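Uncharacterized protein (Bombyx mori, PDB 5AZ0) is an aldo-keto reductase that probably catalyses the NAD(P)H-dependent reduction of carbonyl groups to alcohols. Local coordinates at residues 63-67 with 284-288; 264-269 with 290-295; 317-321 with 336-341. One frame throughout, in Å; residues are numbered along the deposited sequence.

Interaction 1. Residues 63-67 with 284-288. With ACT (acetate ion), chain H.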
ATOM      1  N   ASP A  63     -16.876  11.233   0.572  1.00 34.34           N
ATOM      2  CA  ASP A  63     -18.300  11.563   0.229  1.00 36.01           C
ATOM      3  C   ASP A  63     -18.855  10.496  -0.629  1.00 35.06           C
ATOM      4  O   ASP A  63     -19.945  10.034  -0.344  1.00 34.72           O
ATOM      5  CB  ASP A  63     -18.457  12.899  -0.540  1.00 38.49           C
ATOM      6  CG  ASP A  63     -18.093  14.121   0.300  1.00 36.21           C
ATOM      7  OD1 ASP A  63     -18.283  14.082   1.514  1.00 40.25           O
ATOM      8  OD2 ASP A  63     -17.564  15.099  -0.222  1.00 38.03           O
ATOM      9  N   ILE A  64     -18.119  10.035  -1.661  1.00 33.54           N
ATOM     10  CA  ILE A  64     -18.759   8.948  -2.496  1.00 36.79           C
ATOM     11  C   ILE A  64     -18.770   7.547  -1.920  1.00 37.01           C
ATOM     12  O   ILE A  64     -19.502   6.689  -2.450  1.00 35.77           O
ATOM     13  CB  ILE A  64     -18.249   8.875  -3.956  1.00 41.89           C
ATOM     14  CG1 ILE A  64     -16.777   8.437  -4.052  1.00 37.86           C
ATOM     15  CG2 ILE A  64     -18.417  10.249  -4.622  1.00 43.22           C
ATOM     16  CD1 ILE A  64     -16.262   8.273  -5.480  1.00 36.31           C
ATOM     17  N   GLY A  65     -17.971   7.289  -0.863  1.00 33.86           N
ATOM     18  CA  GLY A  65     -17.984   5.970  -0.183  1.00 35.53           C
ATOM     19  C   GLY A  65     -16.638   5.238   0.063  1.00 29.56           C
ATOM     20  O   GLY A  65     -16.636   4.123   0.479  1.00 32.81           O
ATOM     21  N   TYR A  66     -15.513   5.873  -0.163  1.00 30.13           N
ATOM     22  CA  TYR A  66     -14.229   5.287   0.223  1.00 31.15           C
ATOM     23  C   TYR A  66     -14.131   5.409   1.764  1.00 31.30           C
ATOM     24  O   TYR A  66     -14.499   6.437   2.373  1.00 32.72           O
ATOM     25  CB  TYR A  66     -13.083   6.032  -0.377  1.00 28.58           C
ATOM     26  CG  TYR A  66     -12.730   5.777  -1.826  1.00 31.54           C
ATOM     27  CD1 TYR A  66     -13.594   6.113  -2.894  1.00 31.59           C
ATOM     28  CD2 TYR A  66     -11.448   5.294  -2.156  1.00 28.76           C
ATOM     29  CE1 TYR A  66     -13.152   5.985  -4.243  1.00 31.09           C
ATOM     30  CE2 TYR A  66     -11.053   5.125  -3.446  1.00 29.60           C
ATOM     31  CZ  TYR A  66     -11.879   5.482  -4.512  1.00 31.19           C
ATOM     32  OH  TYR A  66     -11.334   5.269  -5.798  1.00 30.86           O
ATOM     33  N   ARG A  67     -13.686   4.336   2.367  1.00 27.43           N
ATOM     34  CA  ARG A  67     -13.393   4.260   3.799  1.00 26.02           C
ATOM     35  C   ARG A  67     -11.949   3.933   4.180  1.00 25.53           C
ATOM     36  O   ARG A  67     -11.531   4.243   5.316  1.00 24.31           O
ATOM     37  CB  ARG A  67     -14.301   3.237   4.372  1.00 28.56           C
ATOM     38  CG  ARG A  67     -15.802   3.558   4.205  1.00 29.14           C
ATOM     39  CD  ARG A  67     -16.208   4.853   4.939  1.00 30.39           C
ATOM     40  NE  ARG A  67     -17.621   5.217   4.710  1.00 32.40           N
ATOM     41  CZ  ARG A  67     -18.032   6.152   3.851  1.00 30.77           C
ATOM     42  NH1 ARG A  67     -17.192   6.881   3.107  1.00 34.70           N
ATOM     43  NH2 ARG A  67     -19.329   6.392   3.771  1.00 39.44           N
ATOM     44  N   VAL A 284     -10.829   8.961  -9.039  1.00 39.87           N
ATOM     45  CA  VAL A 284     -11.319   8.427  -7.786  1.00 37.04           C
ATOM     46  C   VAL A 284     -12.592   7.709  -8.018  1.00 35.97           C
ATOM     47  O   VAL A 284     -12.796   6.590  -7.566  1.00 33.59           O
ATOM     48  CB  VAL A 284     -11.539   9.540  -6.750  1.00 35.89           C
ATOM     49  CG1 VAL A 284     -12.231   9.053  -5.515  1.00 34.52           C
ATOM     50  CG2 VAL A 284     -10.216  10.134  -6.366  1.00 37.18           C
ATOM     51  N   LEU A 285     -13.493   8.343  -8.730  1.00 38.03           N
ATOM     52  CA  LEU A 285     -14.805   7.704  -8.976  1.00 38.09           C
ATOM     53  C   LEU A 285     -14.704   6.434  -9.855  1.00 31.98           C
ATOM     54  O   LEU A 285     -15.356   5.406  -9.624  1.00 32.93           O
ATOM     55  CB  LEU A 285     -15.734   8.726  -9.661  1.00 41.03           C
ATOM     56  CG  LEU A 285     -17.116   8.224 -10.054  1.00 41.17           C
ATOM     57  CD1 LEU A 285     -17.805   7.565  -8.887  1.00 40.34           C
ATOM     58  CD2 LEU A 285     -17.961   9.358 -10.694  1.00 43.05           C
ATOM     59  N   GLU A 286     -13.941   6.591 -10.916  1.00 36.84           N
ATOM     60  CA  GLU A 286     -13.703   5.522 -11.940  1.00 41.75           C
ATOM     61  C   GLU A 286     -13.062   4.293 -11.239  1.00 39.84           C
ATOM     62  O   GLU A 286     -13.626   3.200 -11.312  1.00 33.73           O
ATOM     63  CB  GLU A 286     -12.801   6.098 -13.040  1.00 42.37           C
ATOM     64  CG  GLU A 286     -12.578   5.274 -14.319  1.00 56.03           C
ATOM     65  CD  GLU A 286     -11.313   5.675 -15.108  1.00 54.30           C
ATOM     66  OE1 GLU A 286     -10.730   6.741 -14.862  1.00 60.79           O
ATOM     67  OE2 GLU A 286     -10.870   4.920 -15.997  1.00 67.54           O
ATOM     68  N   ASN A 287     -11.986   4.520 -10.442  1.00 36.58           N
ATOM     69  CA  ASN A 287     -11.332   3.425  -9.666  1.00 32.50           C
ATOM     70  C   ASN A 287     -12.253   2.632  -8.797  1.00 32.09           C
ATOM     71  O   ASN A 287     -12.002   1.444  -8.608  1.00 32.72           O
ATOM     72  CB  ASN A 287     -10.145   3.925  -8.865  1.00 30.37           C
ATOM     73  CG  ASN A 287      -9.087   4.486  -9.744  1.00 30.70           C
ATOM     74  OD1 ASN A 287      -9.097   4.208 -10.920  1.00 35.83           O
ATOM     75  ND2 ASN A 287      -8.211   5.320  -9.220  1.00 33.69           N
ATOM     76  N   ALA A 288     -13.347   3.215  -8.302  1.00 35.43           N
ATOM     77  CA  ALA A 288     -14.236   2.432  -7.418  1.00 36.71           C
ATOM     78  C   ALA A 288     -15.393   1.729  -8.070  1.00 39.98           C
ATOM     79  O   ALA A 288     -16.154   0.997  -7.374  1.00 34.08           O
ATOM     80  CB  ALA A 288     -14.735   3.249  -6.253  1.00 42.00           C
TER
HETATM   81  C   ACT H 407     -20.563   3.940   6.338  0.80 43.23           C
HETATM   82  O   ACT H 407     -19.422   3.433   6.050  0.80 37.65           O
HETATM   83  OXT ACT H 407     -20.928   5.090   5.972  0.80 43.40           O
HETATM   84  CH3 ACT H 407     -21.550   3.162   7.161  0.80 42.41           C
HETATM   85  O   HOH W   1      -9.002   6.095  -6.440  1.00 31.01           O
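The ring of Y66 lies against V284 and A288 at the C-terminal end of helix 281-287, its CE1 3.4 Å from V284 CG1 and 3.7 Å from A288 CB. This is the seam of the (β/α)8 barrel of the aldo-keto reductases, where the helix that follows the first barrel strand, 51-64, meets the helix that follows the last, 281-287. Two residues earlier, at the end of helix 51-64, I64 adds to the same apolar patch: its CD1 is 4.1 Å from V284 CG1 and 3.8 Å from L285 CD1. The CA-to-CB bond of L285 points away from the 63-67 segment, but with chi1 t and chi2 p its CD1 still reaches I64. V284 and L285 also rest on Y60 of helix 51-64, and Y22 of barrel strand 22-23 packs against Y66 and V284.

The helix then stops in a Schellman motif with G65 as C-prime residue; at its backbone angles (phi 129°, psi 9°) a CB would be jammed against the carbonyl O of I64, which calls for glycine, and the turn brings Y66 round to face the other helix. R67 binds an acetate, probably from the crystallisation liquor, through NE and NH2. The tyrosine hydroxyl forms the direct polar link: Y66 OH donates to V284 O at 2.6 Å, and it accepts from a water, at 2.6 Å, which accepts from N287 ND2 at 3.0 Å.

Interaction 2. Residues 264-269 with 290-295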
ATOM      1  N   LEU A 264      -7.787  -2.857 -12.256  1.00 33.39           N
ATOM      2  CA  LEU A 264      -8.181  -2.973 -10.838  1.00 28.54           C
ATOM      3  C   LEU A 264      -9.097  -4.124 -10.566  1.00 30.62           C
ATOM      4  O   LEU A 264      -9.022  -4.787  -9.506  1.00 28.09           O
ATOM      5  CB  LEU A 264      -8.795  -1.678 -10.261  1.00 27.91           C
ATOM      6  CG  LEU A 264      -7.849  -0.500 -10.256  1.00 30.27           C
ATOM      7  CD1 LEU A 264      -8.485   0.725  -9.527  1.00 34.80           C
ATOM      8  CD2 LEU A 264      -6.488  -0.827  -9.682  1.00 29.82           C
ATOM      9  N   GLY A 265     -10.020  -4.359 -11.477  1.00 28.96           N
ATOM     10  CA  GLY A 265     -10.922  -5.461 -11.286  1.00 27.53           C
ATOM     11  C   GLY A 265     -10.256  -6.837 -11.329  1.00 25.32           C
ATOM     12  O   GLY A 265     -10.673  -7.760 -10.639  1.00 24.57           O
ATOM     13  N   TYR A 266      -9.218  -6.946 -12.132  1.00 28.02           N
ATOM     14  CA  TYR A 266      -8.407  -8.157 -12.235  1.00 29.22           C
ATOM     15  C   TYR A 266      -7.738  -8.455 -10.846  1.00 28.23           C
ATOM     16  O   TYR A 266      -7.917  -9.561 -10.246  1.00 28.13           O
ATOM     17  CB  TYR A 266      -7.390  -7.942 -13.342  1.00 27.79           C
ATOM     18  CG  TYR A 266      -6.431  -9.097 -13.452  1.00 32.96           C
ATOM     19  CD1 TYR A 266      -6.887 -10.391 -13.801  1.00 33.79           C
ATOM     20  CD2 TYR A 266      -5.082  -8.929 -13.157  1.00 32.55           C
ATOM     21  CE1 TYR A 266      -6.015 -11.466 -13.875  1.00 34.41           C
ATOM     22  CE2 TYR A 266      -4.172 -10.004 -13.268  1.00 35.78           C
ATOM     23  CZ  TYR A 266      -4.643 -11.272 -13.642  1.00 36.77           C
ATOM     24  OH  TYR A 266      -3.749 -12.326 -13.739  1.00 40.82           O
ATOM     25  N   LEU A 267      -7.105  -7.417 -10.284  1.00 26.40           N
ATOM     26  CA  LEU A 267      -6.475  -7.522  -8.929  1.00 25.39           C
ATOM     27  C   LEU A 267      -7.507  -7.892  -7.924  1.00 25.77           C
ATOM     28  O   LEU A 267      -7.288  -8.808  -7.070  1.00 27.21           O
ATOM     29  CB  LEU A 267      -5.715  -6.245  -8.498  1.00 24.72           C
ATOM     30  CG  LEU A 267      -4.519  -5.938  -9.399  1.00 27.00           C
ATOM     31  CD1 LEU A 267      -3.909  -4.582  -9.138  1.00 26.96           C
ATOM     32  CD2 LEU A 267      -3.412  -6.991  -9.275  1.00 30.47           C
ATOM     33  N   TYR A 268      -8.678  -7.262  -8.032  1.00 27.38           N
ATOM     34  CA  TYR A 268      -9.735  -7.554  -7.081  1.00 24.83           C
ATOM     35  C   TYR A 268     -10.110  -8.994  -7.176  1.00 28.03           C
ATOM     36  O   TYR A 268     -10.369  -9.659  -6.172  1.00 27.17           O
ATOM     37  CB  TYR A 268     -10.959  -6.678  -7.357  1.00 27.73           C
ATOM     38  CG  TYR A 268     -12.168  -7.123  -6.641  1.00 26.34           C
ATOM     39  CD1 TYR A 268     -12.239  -7.050  -5.290  1.00 28.07           C
ATOM     40  CD2 TYR A 268     -13.254  -7.651  -7.327  1.00 31.05           C
ATOM     41  CE1 TYR A 268     -13.353  -7.482  -4.591  1.00 27.72           C
ATOM     42  CE2 TYR A 268     -14.403  -8.085  -6.635  1.00 33.41           C
ATOM     43  CZ  TYR A 268     -14.448  -8.004  -5.248  1.00 33.92           C
ATOM     44  OH  TYR A 268     -15.578  -8.476  -4.518  1.00 31.20           O
ATOM     45  N   GLN A 269     -10.207  -9.460  -8.420  1.00 30.65           N
ATOM     46  CA  GLN A 269     -10.573 -10.824  -8.697  1.00 32.43           C
ATOM     47  C   GLN A 269      -9.475 -11.849  -8.290  1.00 30.34           C
ATOM     48  O   GLN A 269      -9.815 -12.957  -8.014  1.00 25.54           O
ATOM     49  CB  GLN A 269     -10.889 -11.003 -10.192  1.00 36.07           C
ATOM     50  CG  GLN A 269     -11.706 -12.279 -10.456  1.00 44.21           C
ATOM     51  CD  GLN A 269     -12.348 -12.321 -11.856  1.00 43.31           C
ATOM     52  OE1 GLN A 269     -13.040 -11.387 -12.272  1.00 42.74           O
ATOM     53  NE2 GLN A 269     -12.101 -13.406 -12.572  1.00 41.08           N
ATOM     54  N   ILE A 290     -15.714  -0.924 -10.050  1.00 39.05           N
ATOM     55  CA  ILE A 290     -14.964  -2.090 -10.516  1.00 36.69           C
ATOM     56  C   ILE A 290     -15.395  -3.394  -9.896  1.00 39.30           C
ATOM     57  O   ILE A 290     -14.695  -4.405 -10.020  1.00 41.79           O
ATOM     58  CB  ILE A 290     -13.465  -1.956 -10.233  1.00 35.41           C
ATOM     59  CG1 ILE A 290     -13.202  -1.848  -8.727  1.00 35.09           C
ATOM     60  CG2 ILE A 290     -12.855  -0.752 -10.942  1.00 36.52           C
ATOM     61  CD1 ILE A 290     -11.767  -1.983  -8.318  1.00 34.18           C
ATOM     62  N   PHE A 291     -16.508  -3.392  -9.185  1.00 40.19           N
ATOM     63  CA  PHE A 291     -16.874  -4.558  -8.386  1.00 42.32           C
ATOM     64  C   PHE A 291     -18.073  -5.357  -8.956  1.00 48.95           C
ATOM     65  O   PHE A 291     -18.351  -6.459  -8.502  1.00 57.41           O
ATOM     66  CB  PHE A 291     -17.097  -4.110  -6.930  1.00 37.92           C
ATOM     67  CG  PHE A 291     -15.897  -3.436  -6.340  1.00 39.61           C
ATOM     68  CD1 PHE A 291     -14.739  -4.175  -6.043  1.00 37.07           C
ATOM     69  CD2 PHE A 291     -15.887  -2.066  -6.113  1.00 34.07           C
ATOM     70  CE1 PHE A 291     -13.629  -3.541  -5.511  1.00 36.97           C
ATOM     71  CE2 PHE A 291     -14.773  -1.439  -5.569  1.00 38.27           C
ATOM     72  CZ  PHE A 291     -13.643  -2.174  -5.283  1.00 36.88           C
ATOM     73  N   ASP A 292     -18.671  -4.842 -10.028  1.00 56.05           N
ATOM     74  CA  ASP A 292     -19.876  -5.380 -10.642  1.00 54.91           C
ATOM     75  C   ASP A 292     -19.585  -6.194 -11.926  1.00 60.32           C
ATOM     76  O   ASP A 292     -20.432  -6.260 -12.803  1.00 59.73           O
ATOM     77  CB  ASP A 292     -20.808  -4.201 -10.986  1.00 46.91           C
ATOM     78  CG  ASP A 292     -20.163  -3.221 -11.906  1.00 49.98           C
ATOM     79  OD1 ASP A 292     -18.983  -3.431 -12.258  1.00 51.47           O
ATOM     80  OD2 ASP A 292     -20.802  -2.210 -12.275  1.00 57.80           O
ATOM     81  N   PHE A 293     -18.406  -6.797 -12.069  1.00 59.36           N
ATOM     82  CA  PHE A 293     -18.118  -7.568 -13.280  1.00 53.86           C
ATOM     83  C   PHE A 293     -17.148  -8.692 -12.985  1.00 57.71           C
ATOM     84  O   PHE A 293     -16.317  -8.560 -12.117  1.00 62.73           O
ATOM     85  CB  PHE A 293     -17.693  -6.647 -14.458  1.00 45.77           C
ATOM     86  CG  PHE A 293     -16.267  -6.129 -14.414  1.00 46.42           C
ATOM     87  CD1 PHE A 293     -15.922  -5.027 -13.624  1.00 46.94           C
ATOM     88  CD2 PHE A 293     -15.281  -6.654 -15.270  1.00 43.71           C
ATOM     89  CE1 PHE A 293     -14.630  -4.509 -13.648  1.00 44.20           C
ATOM     90  CE2 PHE A 293     -13.968  -6.153 -15.282  1.00 42.41           C
ATOM     91  CZ  PHE A 293     -13.633  -5.094 -14.451  1.00 45.27           C
ATOM     92  N   GLN A 294     -17.316  -9.814 -13.671  1.00 51.40           N
ATOM     93  CA  GLN A 294     -16.528 -11.020 -13.470  1.00 53.84           C
ATOM     94  C   GLN A 294     -15.774 -11.203 -14.786  1.00 55.80           C
ATOM     95  O   GLN A 294     -16.399 -11.232 -15.844  1.00 59.73           O
ATOM     96  CB  GLN A 294     -17.472 -12.182 -13.157  1.00 53.18           C
ATOM     97  CG  GLN A 294     -16.817 -13.496 -12.723  1.00 60.77           C
ATOM     98  CD  GLN A 294     -16.335 -13.498 -11.267  1.00 65.43           C
ATOM     99  OE1 GLN A 294     -16.911 -12.822 -10.400  1.00 83.34           O
ATOM    100  NE2 GLN A 294     -15.272 -14.262 -10.993  1.00 58.84           N
ATOM    101  N   LEU A 295     -14.438 -11.219 -14.737  1.00 51.56           N
ATOM    102  CA  LEU A 295     -13.613 -11.480 -15.911  1.00 46.94           C
ATOM    103  C   LEU A 295     -13.670 -12.968 -16.143  1.00 51.51           C
ATOM    104  O   LEU A 295     -13.515 -13.760 -15.183  1.00 49.25           O
ATOM    105  CB  LEU A 295     -12.167 -10.995 -15.745  1.00 43.47           C
ATOM    106  CG  LEU A 295     -11.985  -9.481 -15.751  1.00 43.14           C
ATOM    107  CD1 LEU A 295     -10.817  -9.061 -14.850  1.00 48.18           C
ATOM    108  CD2 LEU A 295     -11.758  -8.853 -17.119  1.00 45.59           C
TER
HETATM  109  O   HOH W   2     -13.464  -9.025 -11.038  1.00 67.90           O
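The apolar centre, in this TIM-barrel fold, lies where G265 of helix 259-269 meets the segment that follows the last barrel helix: G265 CA is 4.2 Å from F293 CZ, and L264 CB packs on I290 CD1 at 3.6 Å. A CB on G265 would come within 2.7 Å of F293 CZ, so glycine lets the loop lie close to the helix, with G265 CA 4.1 Å from I290 O. Y266 CB packs on L295 CD1 at 3.9 Å. L295 rests on V300 of helix 297-304 and on I251 and Y255 of helix 246-255. Further out, F291 turns its ring edge onto the face of Y268 in a T-shaped stack, the centroids 5.0 Å apart and the planes at 86°; P7 touches both side chains. At the polar edge, the side-chain carboxamide of Q269 pairs with both backbone polar atoms of L295: L295 N donates to Q269 OE1 at 2.8 Å, and Q269 NE2 donates to L295 O at 3.0 Å.

Interaction 3. Residues 317-321 with 336-341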
ATOM      1  N   PHE A 317      19.443   2.102  -4.535  1.00 34.78           N
ATOM      2  CA  PHE A 317      20.202   2.551  -3.322  1.00 32.73           C
ATOM      3  C   PHE A 317      20.044   1.691  -2.087  1.00 31.46           C
ATOM      4  O   PHE A 317      20.885   1.766  -1.238  1.00 33.09           O
ATOM      5  CB  PHE A 317      19.916   4.001  -2.959  1.00 36.81           C
ATOM      6  CG  PHE A 317      18.467   4.382  -3.065  1.00 36.59           C
ATOM      7  CD1 PHE A 317      17.595   4.150  -2.004  1.00 35.80           C
ATOM      8  CD2 PHE A 317      17.995   4.999  -4.194  1.00 32.36           C
ATOM      9  CE1 PHE A 317      16.254   4.496  -2.109  1.00 34.83           C
ATOM     10  CE2 PHE A 317      16.664   5.343  -4.304  1.00 38.15           C
ATOM     11  CZ  PHE A 317      15.779   5.075  -3.259  1.00 36.77           C
ATOM     12  N   TRP A 318      19.005   0.820  -1.994  1.00 28.77           N
ATOM     13  CA  TRP A 318      18.922  -0.069  -0.831  1.00 26.86           C
ATOM     14  C   TRP A 318      19.469  -1.458  -1.009  1.00 26.82           C
ATOM     15  O   TRP A 318      19.558  -2.198  -0.015  1.00 26.14           O
ATOM     16  CB  TRP A 318      17.449  -0.133  -0.319  1.00 29.28           C
ATOM     17  CG  TRP A 318      16.986   1.163   0.352  1.00 31.44           C
ATOM     18  CD1 TRP A 318      17.754   2.037   1.104  1.00 34.09           C
ATOM     19  CD2 TRP A 318      15.662   1.702   0.361  1.00 32.50           C
ATOM     20  NE1 TRP A 318      16.974   3.070   1.570  1.00 32.41           N
ATOM     21  CE2 TRP A 318      15.696   2.901   1.133  1.00 30.86           C
ATOM     22  CE3 TRP A 318      14.445   1.277  -0.161  1.00 32.37           C
ATOM     23  CZ2 TRP A 318      14.574   3.674   1.364  1.00 28.34           C
ATOM     24  CZ3 TRP A 318      13.296   2.064   0.077  1.00 35.23           C
ATOM     25  CH2 TRP A 318      13.389   3.262   0.847  1.00 30.92           C
ATOM     26  N   GLN A 319      19.873  -1.832  -2.233  1.00 31.42           N
ATOM     27  CA  GLN A 319      20.473  -3.204  -2.470  1.00 31.34           C
ATOM     28  C   GLN A 319      21.539  -3.662  -1.520  1.00 30.57           C
ATOM     29  O   GLN A 319      21.485  -4.811  -1.093  1.00 32.98           O
ATOM     30  CB  GLN A 319      21.026  -3.413  -3.873  1.00 34.66           C
ATOM     31  CG  GLN A 319      20.009  -3.227  -4.993  1.00 43.05           C
ATOM     32  CD  GLN A 319      20.439  -3.839  -6.342  1.00 49.06           C
ATOM     33  OE1 GLN A 319      19.590  -4.222  -7.157  1.00 45.71           O
ATOM     34  NE2 GLN A 319      21.756  -3.890  -6.589  1.00 48.20           N
ATOM     35  N   PRO A 320      22.487  -2.785  -1.142  1.00 31.86           N
ATOM     36  CA  PRO A 320      23.562  -3.246  -0.213  1.00 34.59           C
ATOM     37  C   PRO A 320      23.138  -3.479   1.234  1.00 36.96           C
ATOM     38  O   PRO A 320      23.970  -3.932   2.038  1.00 34.84           O
ATOM     39  CB  PRO A 320      24.594  -2.108  -0.226  1.00 37.15           C
ATOM     40  CG  PRO A 320      24.112  -1.119  -1.204  1.00 37.47           C
ATOM     41  CD  PRO A 320      22.684  -1.405  -1.602  1.00 35.20           C
ATOM     42  N   TYR A 321      21.872  -3.196   1.604  1.00 36.77           N
ATOM     43  CA  TYR A 321      21.470  -3.321   3.045  1.00 29.72           C
ATOM     44  C   TYR A 321      21.005  -4.692   3.350  1.00 25.21           C
ATOM     45  O   TYR A 321      20.375  -5.330   2.536  1.00 28.30           O
ATOM     46  CB  TYR A 321      20.412  -2.228   3.392  1.00 32.28           C
ATOM     47  CG  TYR A 321      21.065  -0.876   3.361  1.00 31.03           C
ATOM     48  CD1 TYR A 321      21.181  -0.192   2.211  1.00 31.76           C
ATOM     49  CD2 TYR A 321      21.609  -0.326   4.537  1.00 38.18           C
ATOM     50  CE1 TYR A 321      21.872   1.009   2.173  1.00 37.12           C
ATOM     51  CE2 TYR A 321      22.285   0.874   4.540  1.00 34.85           C
ATOM     52  CZ  TYR A 321      22.427   1.527   3.362  1.00 34.83           C
ATOM     53  OH  TYR A 321      23.082   2.727   3.346  1.00 32.80           O
ATOM     54  N   ASP A 336      24.824   5.816  -2.965  1.00 63.59           N
ATOM     55  CA  ASP A 336      24.401   6.776  -1.931  1.00 74.52           C
ATOM     56  C   ASP A 336      22.863   6.985  -1.823  1.00 73.02           C
ATOM     57  O   ASP A 336      22.208   7.364  -2.818  1.00 68.83           O
ATOM     58  CB  ASP A 336      25.079   8.142  -2.144  1.00 75.58           C
ATOM     59  CG  ASP A 336      26.377   8.311  -1.330  1.00 81.46           C
ATOM     60  OD1 ASP A 336      26.613   7.602  -0.327  1.00 74.39           O
ATOM     61  OD2 ASP A 336      27.169   9.192  -1.702  1.00 84.16           O
ATOM     62  N   ILE A 337      22.309   6.776  -0.610  1.00 58.84           N
ATOM     63  CA  ILE A 337      20.854   6.927  -0.390  1.00 52.61           C
ATOM     64  C   ILE A 337      20.482   8.412  -0.470  1.00 44.12           C
ATOM     65  O   ILE A 337      20.930   9.180   0.379  1.00 39.47           O
ATOM     66  CB  ILE A 337      20.377   6.360   1.005  1.00 50.63           C
ATOM     67  CG1 ILE A 337      20.597   4.847   1.102  1.00 43.96           C
ATOM     68  CG2 ILE A 337      18.882   6.677   1.232  1.00 46.84           C
ATOM     69  CD1 ILE A 337      20.559   4.261   2.497  1.00 42.37           C
ATOM     70  N   PRO A 338      19.653   8.826  -1.443  1.00 45.54           N
ATOM     71  CA  PRO A 338      19.264  10.263  -1.444  1.00 46.33           C
ATOM     72  C   PRO A 338      18.682  10.711  -0.104  1.00 54.07           C
ATOM     73  O   PRO A 338      18.017   9.888   0.610  1.00 46.25           O
ATOM     74  CB  PRO A 338      18.201  10.390  -2.550  1.00 46.73           C
ATOM     75  CG  PRO A 338      18.113   9.060  -3.202  1.00 51.12           C
ATOM     76  CD  PRO A 338      19.036   8.065  -2.539  1.00 51.06           C
ATOM     77  N   ILE A 339      18.915  11.989   0.242  1.00 49.11           N
ATOM     78  CA  ILE A 339      18.492  12.497   1.566  1.00 48.01           C
ATOM     79  C   ILE A 339      16.944  12.414   1.791  1.00 45.43           C
ATOM     80  O   ILE A 339      16.520  12.085   2.885  1.00 37.26           O
ATOM     81  CB  ILE A 339      19.042  13.921   1.870  1.00 52.81           C
ATOM     82  CG1 ILE A 339      18.937  14.253   3.381  1.00 57.53           C
ATOM     83  CG2 ILE A 339      18.338  14.987   1.016  1.00 54.08           C
ATOM     84  CD1 ILE A 339      20.100  15.112   3.914  1.00 63.97           C
ATOM     85  N   ALA A 340      16.133  12.686   0.759  1.00 40.16           N
ATOM     86  CA  ALA A 340      14.687  12.570   0.835  1.00 39.71           C
ATOM     87  C   ALA A 340      14.134  11.150   1.227  1.00 43.71           C
ATOM     88  O   ALA A 340      12.972  11.040   1.600  1.00 38.31           O
ATOM     89  CB  ALA A 340      14.040  13.026  -0.466  1.00 39.34           C
ATOM     90  N   MET A 341      14.976  10.111   1.178  1.00 42.15           N
ATOM     91  CA  MET A 341      14.628   8.780   1.616  1.00 40.33           C
ATOM     92  C   MET A 341      15.100   8.521   3.047  1.00 43.15           C
ATOM     93  O   MET A 341      15.024   7.383   3.514  1.00 37.33           O
ATOM     94  CB  MET A 341      15.270   7.760   0.669  1.00 41.45           C
ATOM     95  CG  MET A 341      15.080   8.056  -0.819  1.00 39.91           C
ATOM     96  SD  MET A 341      13.397   8.193  -1.331  1.00 44.10           S
ATOM     97  CE  MET A 341      12.775   6.592  -0.833  1.00 46.87           C
TER
HETATM   98  O   HOH W   3      16.628   5.019   3.945  1.00 35.76           O
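Segment 336-341 begins at D336, a poorly ordered residue just after the unmodelled 333-335, and its carbonyl O is 4.1 Å from F317 CB. I337 follows as the centre of the contact. Its CG1 packs on F317 CB at 4.2 Å, while CD1 reaches W318 CD1 at 3.8 Å, near the plane of the indole, and Y321 CZ at 3.4 Å. The type I turn from W318 to Y321 brings the tyrosine back beside this isoleucine, and Y321 OH is hydrogen-bonded to G146 O in a neighbouring loop. P338 next sets its CD over the face of F317 in a CH-pi contact, 3.9 Å from the ring centroid and 21° off the normal. The chain then turns through a 3-10 segment, where M341 N donates a hydrogen bond to P338 O at 3.1 Å, and this brings M341 back to the side chains of F317 and W318. M341 CG lies 3.9 Å from F317 CZ and M341 CE 3.8 Å from W318 CH2; the sulfur makes an oblique Met-aromatic contact, SD being 5.4 Å from the F317 centroid. A water joins W318 NE1, at 3.1 Å, to M341 O, at 2.9 Å. M341 O also accepts from W106 NE1, and W318 meets W138 edge-to-face. The arrangement is consistent with the long C-terminal loop of aldo-keto reductases, which folds over the barrel mouth and helps to shape the substrate pocket.

Interactions 1 and 2 are neighbours, their centres about 15 Å apart, touching where N287 CB meets L264 CD1 at 3.7 Å. Their segments alternate along the chain: 63-67, 264-269, 284-288, 290-295. They join helices 51-64, 259-269 and 281-287, so that helices at the start and end of the barrel pack side by side where its first and last strands meet. Interaction 3 follows in sequence and lies across the chain's centre, its centre about 35 Å from that of interaction 1 and about 36 Å from that of interaction 2. It packs together two parts of the tail beyond helix 297-304; the barrel seam and this C-terminal loop, which probably borders the active site, lie on opposite sides of the molecule.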